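Local coordinates for chemotaxis protein CheX (Desulfovibrio desulfuricans subsp. desulfuricans str. G20, PDB 3HM4), which probably acts as a phosphatase of the CheC/CheX family, dephosphorylating the phosphorylated response regulator CheY during chemotaxis signalling, at residues Pro12-Thr15 with Ala16-Val20; Gln82-Ile85 with Gln86-Asp90. One frame throughout, in Å; residues are numbered along the deposited sequence.

Interaction 1 (Pro12-Thr15 with Ala16-Val20)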
ATOM      1  N   PRO A  12      12.100  16.752   0.155  1.00 18.77           N
ATOM      2  CA  PRO A  12      12.698  15.581   0.799  1.00 18.15           C
ATOM      3  C   PRO A  12      12.321  14.243   0.142  1.00 17.88           C
ATOM      4  O   PRO A  12      13.154  13.318   0.079  1.00 17.25           O
ATOM      5  CB  PRO A  12      12.215  15.679   2.263  1.00 20.98           C
ATOM      6  CG  PRO A  12      11.147  16.639   2.245  1.00 21.55           C
ATOM      7  CD  PRO A  12      11.439  17.613   1.150  1.00 20.51           C
ATOM      8  N   PHE A  13      11.088  14.166  -0.389  1.00 16.46           N
ATOM      9  CA  PHE A  13      10.651  12.958  -1.078  1.00 15.93           C
ATOM     10  C   PHE A  13      11.337  12.815  -2.438  1.00 14.40           C
ATOM     11  O   PHE A  13      11.782  11.721  -2.801  1.00 15.22           O
ATOM     12  CB  PHE A  13       9.128  12.976  -1.282  1.00 15.56           C
ATOM     13  CG  PHE A  13       8.346  13.047   0.001  1.00 14.93           C
ATOM     14  CD1 PHE A  13       8.053  11.902   0.714  1.00 14.02           C
ATOM     15  CD2 PHE A  13       7.928  14.270   0.507  1.00 15.16           C
ATOM     16  CE1 PHE A  13       7.340  11.965   1.890  1.00 16.64           C
ATOM     17  CE2 PHE A  13       7.207  14.339   1.675  1.00 15.72           C
ATOM     18  CZ  PHE A  13       6.926  13.184   2.381  1.00 15.80           C
ATOM     19  N   VAL A  14      11.458  13.932  -3.151  1.00 15.30           N
ATOM     20  CA  VAL A  14      12.075  13.946  -4.480  1.00 16.32           C
ATOM     21  C   VAL A  14      13.583  13.620  -4.367  1.00 16.34           C
ATOM     22  O   VAL A  14      14.089  12.755  -5.095  1.00 16.66           O
ATOM     23  CB  VAL A  14      11.857  15.290  -5.210  1.00 16.68           C
ATOM     24  CG1 VAL A  14      12.599  15.331  -6.561  1.00 18.52           C
ATOM     25  CG2 VAL A  14      10.352  15.530  -5.430  1.00 18.59           C
ATOM     26  N   THR A  15      14.285  14.298  -3.467  1.00 16.46           N
ATOM     27  CA  THR A  15      15.715  14.041  -3.277  1.00 16.61           C
ATOM     28  C   THR A  15      15.983  12.597  -2.863  1.00 16.41           C
ATOM     29  O   THR A  15      16.891  11.969  -3.390  1.00 16.34           O
ATOM     30  CB  THR A  15      16.315  15.014  -2.256  1.00 18.75           C
ATOM     31  OG1 THR A  15      16.199  16.348  -2.760  1.00 21.33           O
ATOM     32  CG2 THR A  15      17.786  14.703  -1.950  1.00 20.86           C
ATOM     33  N   ALA A  16      15.193  12.078  -1.928  1.00 15.08           N
ATOM     34  CA  ALA A  16      15.375  10.689  -1.517  1.00 14.15           C
ATOM     35  C   ALA A  16      15.198   9.721  -2.706  1.00 15.25           C
ATOM     36  O   ALA A  16      15.947   8.771  -2.884  1.00 15.60           O
ATOM     37  CB  ALA A  16      14.410  10.317  -0.379  1.00 16.25           C
ATOM     38  N   THR A  17      14.138   9.959  -3.479  1.00 14.10           N
ATOM     39  CA  THR A  17      13.834   9.121  -4.654  1.00 13.88           C
ATOM     40  C   THR A  17      14.972   9.169  -5.689  1.00 14.84           C
ATOM     41  O   THR A  17      15.433   8.130  -6.160  1.00 16.01           O
ATOM     42  CB  THR A  17      12.496   9.503  -5.271  1.00 14.10           C
ATOM     43  OG1 THR A  17      11.483   9.296  -4.289  1.00 15.01           O
ATOM     44  CG2 THR A  17      12.183   8.621  -6.466  1.00 15.72           C
ATOM     45  N   THR A  18      15.406  10.388  -5.984  1.00 14.39           N
ATOM     46  CA  THR A  18      16.496  10.558  -6.937  1.00 15.89           C
ATOM     47  C   THR A  18      17.752   9.854  -6.458  1.00 17.18           C
ATOM     48  O   THR A  18      18.378   9.070  -7.224  1.00 17.60           O
ATOM     49  CB  THR A  18      16.761  12.069  -7.200  1.00 15.84           C
ATOM     50  OG1 THR A  18      15.554  12.715  -7.648  1.00 18.00           O
ATOM     51  CG2 THR A  18      17.933  12.278  -8.198  1.00 17.53           C
ATOM     52  N   ASN A  19      18.103  10.072  -5.189  1.00 15.96           N
ATOM     53  CA  ASN A  19      19.329   9.468  -4.657  0.60 16.18           C
ATOM     54  C   ASN A  19      19.255   7.953  -4.626  1.00 15.96           C
ATOM     55  O   ASN A  19      20.203   7.290  -5.017  1.00 17.93           O
ATOM     56  CB  ASN A  19      19.656  10.020  -3.271  0.60 16.13           C
ATOM     57  CG  ASN A  19      20.082  11.483  -3.294  0.60 19.46           C
ATOM     58  OD1 ASN A  19      20.359  12.055  -4.354  0.60 20.50           O
ATOM     59  ND2 ASN A  19      20.112  12.103  -2.120  0.60 21.17           N
ATOM     60  N   VAL A  20      18.136   7.386  -4.172  1.00 15.78           N
ATOM     61  CA  VAL A  20      18.017   5.937  -4.098  1.00 15.30           C
ATOM     62  C   VAL A  20      18.076   5.289  -5.490  1.00 16.26           C
ATOM     63  O   VAL A  20      18.811   4.322  -5.689  1.00 17.89           O
ATOM     64  CB  VAL A  20      16.726   5.495  -3.347  1.00 15.12           C
ATOM     65  CG1 VAL A  20      16.542   4.017  -3.431  1.00 15.61           C
ATOM     66  CG2 VAL A  20      16.851   5.924  -1.885  1.00 15.96           C
TER

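Interaction 2 (Gln82-Ile85 with Gln86-Asp90)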
ATOM      1  N   GLN A  82      16.532 -13.844 -12.532  1.00 29.01           N
ATOM      2  CA  GLN A  82      16.255 -15.178 -11.999  1.00 29.78           C
ATOM      3  C   GLN A  82      14.760 -15.543 -11.923  1.00 29.15           C
ATOM      4  O   GLN A  82      14.334 -16.603 -12.404  1.00 31.50           O
ATOM      5  CB  GLN A  82      16.912 -15.321 -10.625  1.00 30.00           C
ATOM      6  CG  GLN A  82      16.824 -16.721 -10.010  1.00 29.56           C
ATOM      7  CD  GLN A  82      17.824 -16.907  -8.883  1.00 33.85           C
ATOM      8  OE1 GLN A  82      18.088 -15.979  -8.113  1.00 35.23           O
ATOM      9  NE2 GLN A  82      18.425 -18.112  -8.807  1.00 32.26           N
ATOM     10  N   ASP A  83      13.970 -14.660 -11.325  1.00 28.08           N
ATOM     11  CA  ASP A  83      12.542 -14.925 -11.097  1.00 25.48           C
ATOM     12  C   ASP A  83      11.960 -13.516 -11.002  1.00 23.21           C
ATOM     13  O   ASP A  83      12.163 -12.870  -9.992  1.00 22.26           O
ATOM     14  CB  ASP A  83      12.453 -15.724  -9.795  1.00 25.77           C
ATOM     15  CG  ASP A  83      11.059 -15.869  -9.211  1.00 28.82           C
ATOM     16  OD1 ASP A  83      10.088 -15.186  -9.586  1.00 28.79           O
ATOM     17  OD2 ASP A  83      10.982 -16.657  -8.244  1.00 34.97           O
ATOM     18  N   ILE A  84      11.267 -13.070 -12.049  1.00 23.10           N
ATOM     19  CA  ILE A  84      10.756 -11.710 -12.111  1.00 22.75           C
ATOM     20  C   ILE A  84       9.861 -11.341 -10.916  1.00 20.96           C
ATOM     21  O   ILE A  84       9.969 -10.232 -10.428  1.00 20.91           O
ATOM     22  CB  ILE A  84      10.035 -11.402 -13.466  1.00 23.38           C
ATOM     23  CG1 ILE A  84       9.803  -9.892 -13.627  1.00 24.42           C
ATOM     24  CG2 ILE A  84       8.691 -12.163 -13.578  1.00 26.22           C
ATOM     25  CD1 ILE A  84      11.063  -9.024 -13.570  1.00 27.02           C
ATOM     26  N   ILE A  85       8.997 -12.227 -10.441  1.00 20.01           N
ATOM     27  CA  ILE A  85       8.116 -11.903  -9.318  1.00 19.61           C
ATOM     28  C   ILE A  85       8.924 -11.698  -8.011  1.00 18.17           C
ATOM     29  O   ILE A  85       8.826 -10.654  -7.347  1.00 18.37           O
ATOM     30  CB  ILE A  85       6.997 -12.951  -9.124  1.00 21.69           C
ATOM     31  CG1 ILE A  85       6.143 -13.132 -10.396  1.00 28.94           C
ATOM     32  CG2 ILE A  85       6.111 -12.599  -7.934  1.00 22.89           C
ATOM     33  CD1 ILE A  85       5.566 -11.906 -10.988  1.00 33.77           C
ATOM     34  N   GLN A  86       9.742 -12.681  -7.652  1.00 18.26           N
ATOM     35  CA  GLN A  86      10.523 -12.577  -6.440  1.00 16.95           C
ATOM     36  C   GLN A  86      11.524 -11.409  -6.498  1.00 16.41           C
ATOM     37  O   GLN A  86      11.705 -10.686  -5.507  1.00 16.43           O
ATOM     38  CB  GLN A  86      11.288 -13.879  -6.158  1.00 18.22           C
ATOM     39  CG  GLN A  86      12.014 -13.880  -4.838  1.00 17.98           C
ATOM     40  CD  GLN A  86      11.088 -13.900  -3.646  1.00 21.40           C
ATOM     41  OE1 GLN A  86      10.147 -14.684  -3.619  1.00 27.92           O
ATOM     42  NE2 GLN A  86      11.353 -13.045  -2.646  1.00 25.36           N
ATOM     43  N   ASP A  87      12.191 -11.245  -7.637  1.00 16.72           N
ATOM     44  CA  ASP A  87      13.223 -10.228  -7.760  1.00 16.72           C
ATOM     45  C   ASP A  87      12.615  -8.820  -7.776  1.00 15.80           C
ATOM     46  O   ASP A  87      13.234  -7.900  -7.236  1.00 15.51           O
ATOM     47  CB  ASP A  87      14.132 -10.491  -8.967  1.00 16.49           C
ATOM     48  CG  ASP A  87      14.939 -11.779  -8.866  1.00 18.42           C
ATOM     49  OD1 ASP A  87      15.066 -12.341  -7.777  1.00 20.76           O
ATOM     50  OD2 ASP A  87      15.404 -12.196  -9.937  1.00 21.82           O
ATOM     51  N   THR A  88      11.440  -8.686  -8.387  1.00 14.22           N
ATOM     52  CA  THR A  88      10.710  -7.405  -8.353  1.00 13.78           C
ATOM     53  C   THR A  88      10.307  -7.052  -6.917  1.00 13.98           C
ATOM     54  O   THR A  88      10.547  -5.937  -6.466  1.00 13.96           O
ATOM     55  CB  THR A  88       9.490  -7.385  -9.312  1.00 13.61           C
ATOM     56  OG1 THR A  88      10.009  -7.573 -10.621  1.00 15.68           O
ATOM     57  CG2 THR A  88       8.730  -6.067  -9.245  1.00 14.97           C
ATOM     58  N   LYS A  89       9.730  -8.005  -6.202  1.00 14.32           N
ATOM     59  CA  LYS A  89       9.375  -7.813  -4.804  1.00 14.46           C
ATOM     60  C   LYS A  89      10.596  -7.367  -4.005  1.00 14.47           C
ATOM     61  O   LYS A  89      10.557  -6.368  -3.285  1.00 15.39           O
ATOM     62  CB  LYS A  89       8.820  -9.097  -4.223  1.00 15.72           C
ATOM     63  CG  LYS A  89       8.510  -9.054  -2.745  1.00 17.04           C
ATOM     64  CD  LYS A  89       7.973 -10.397  -2.231  1.00 20.34           C
ATOM     65  CE  LYS A  89       7.660 -10.292  -0.753  1.00 22.37           C
ATOM     66  NZ  LYS A  89       6.846 -11.442  -0.294  1.00 26.56           N
ATOM     67  N   ASP A  90      11.688  -8.117  -4.137  1.00 15.53           N
ATOM     68  CA  ASP A  90      12.882  -7.830  -3.361  1.00 14.88           C
ATOM     69  C   ASP A  90      13.556  -6.495  -3.704  1.00 14.68           C
ATOM     70  O   ASP A  90      13.887  -5.685  -2.815  1.00 14.81           O
ATOM     71  CB  ASP A  90      13.916  -8.964  -3.449  1.00 15.87           C
ATOM     72  CG  ASP A  90      13.472 -10.236  -2.743  1.00 20.44           C
ATOM     73  OD1 ASP A  90      12.604 -10.198  -1.835  1.00 22.02           O
ATOM     74  OD2 ASP A  90      13.997 -11.315  -3.123  1.00 21.91           O
TER
HETATM   75  O   HOH W   1      15.250 -15.008  -7.216  1.00 29.28           O
HETATM   76  O   HOH W   2      17.951 -11.732 -10.727  1.00 31.77           O
HETATM   77  O   HOH W   3      18.107 -12.926  -8.358  1.00 46.72           O

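Interaction 1 (Pro12-Thr15 with Ala16-Val20)
Thr17 on Phe13 and Thr18 on Val14 repeat one arrangement along helix 10-25: hydroxyl and N-H of the threonine both bond to the carbonyl four residues earlier. Thr17 OG1 donates to Phe13 O at 2.9 Å. Thr17 N lies 3.0 Å from Phe13 O, and the two donors approach from opposite faces of the carbonyl plane. In Thr18 the backbone bond to Val14 O is nearly straight (N-H...O 169°), whereas Thr18 OG1 meets Val14 O from above its plane, at 2.9 Å. Both hydroxyls stand beside their own backbone N, opposite the carbonyl carbon (chi1 -61° and -56°), which brings them within range of the preceding turn. Each of the two carbonyls is therefore gripped by two bonds. This is a familiar way for threonine to satisfy its hydroxyl within its own helix, here including that of buried Thr17.

The backbone ladder continues with Ala16 N to Pro12 O and Asn19 N to Thr15 O.

Val14 and Thr18 run side by side in the same direction, with Val14 CG1 4.1 Å from Thr18 OG1.

Buried Thr17 sits against Phe142, Phe149 and Val151 of the large antiparallel sheet and Ile99 of helix 84-109, while the ring of Phe13 stacks with that of Phe153. Pro12 and Ala16 face Ala106 and Gln102 of helix 84-109, and Val14 and Thr18 pack on Pro31 of strand 30-36.

Interaction 2 (Gln82-Ile85 with Gln86-Asp90)
A helix N-cap, with a second aspartate bond from Asp87, joins Asp83 to Gln86 and Asp87 at the surface, where helix 84-109 begins. Asp83 OD1 accepts from Gln86 N at 3.2 Å in a nearly straight bond (175°), the donor standing above the carboxylate plane. Asp87 adds to the cap: Asp83 N donates to Asp87 OD2 at 3.2 Å, while Asp87 N binds Asp83 O. In Asp87, CG lies beside its own backbone N (chi1 -64°), which sets OD2 within range of the Asp83 N-H. Water bridges extend this grip to Gln82: one water joins Gln82 OE1 to Asp87 OD1, and another joins Gln82 N to Asp87 OD2.

One turn on, Thr88 OG1 and Thr88 N approach Ile84 O from opposite faces of its plane, the hydroxyl at 2.7 Å. Ile84 CD1 flanks that hydroxyl, 3.5 Å from Thr88 OG1.

Gln86 NE2 donates to Asp90 OD2, whereas Gln86 OE1 bonds to Asn40 ND2 of the second subunit, whose Asn40 O takes Lys89 NZ. Asp87 and Thr88 rest on Val73 of helix 66-77, and Ile85, Thr88 and Lys89 touch Met123 of strand 115-123.

How the interactions relate
Interaction 1 comes first along the chain, within helix 10-25, and interaction 2 follows at the start of helix 84-109; their centres are 23 Å apart and their nearest atoms about 10 Å, without touching. Helix 84-109 connects them: its N-cap and first turns form interaction 2, and its later residues Ile99, Gln102 and Ala106 pack against interaction 1. Both also border the six-stranded antiparallel sheet, but near different edges: interaction 1 beside strands 30-36, 138-143 and 149-155, interaction 2 beside outermost strand 115-123. Interaction 1 thus belongs to the helix-sheet packing within one subunit, whereas interaction 2 lies at the periphery and adjoins the second subunit.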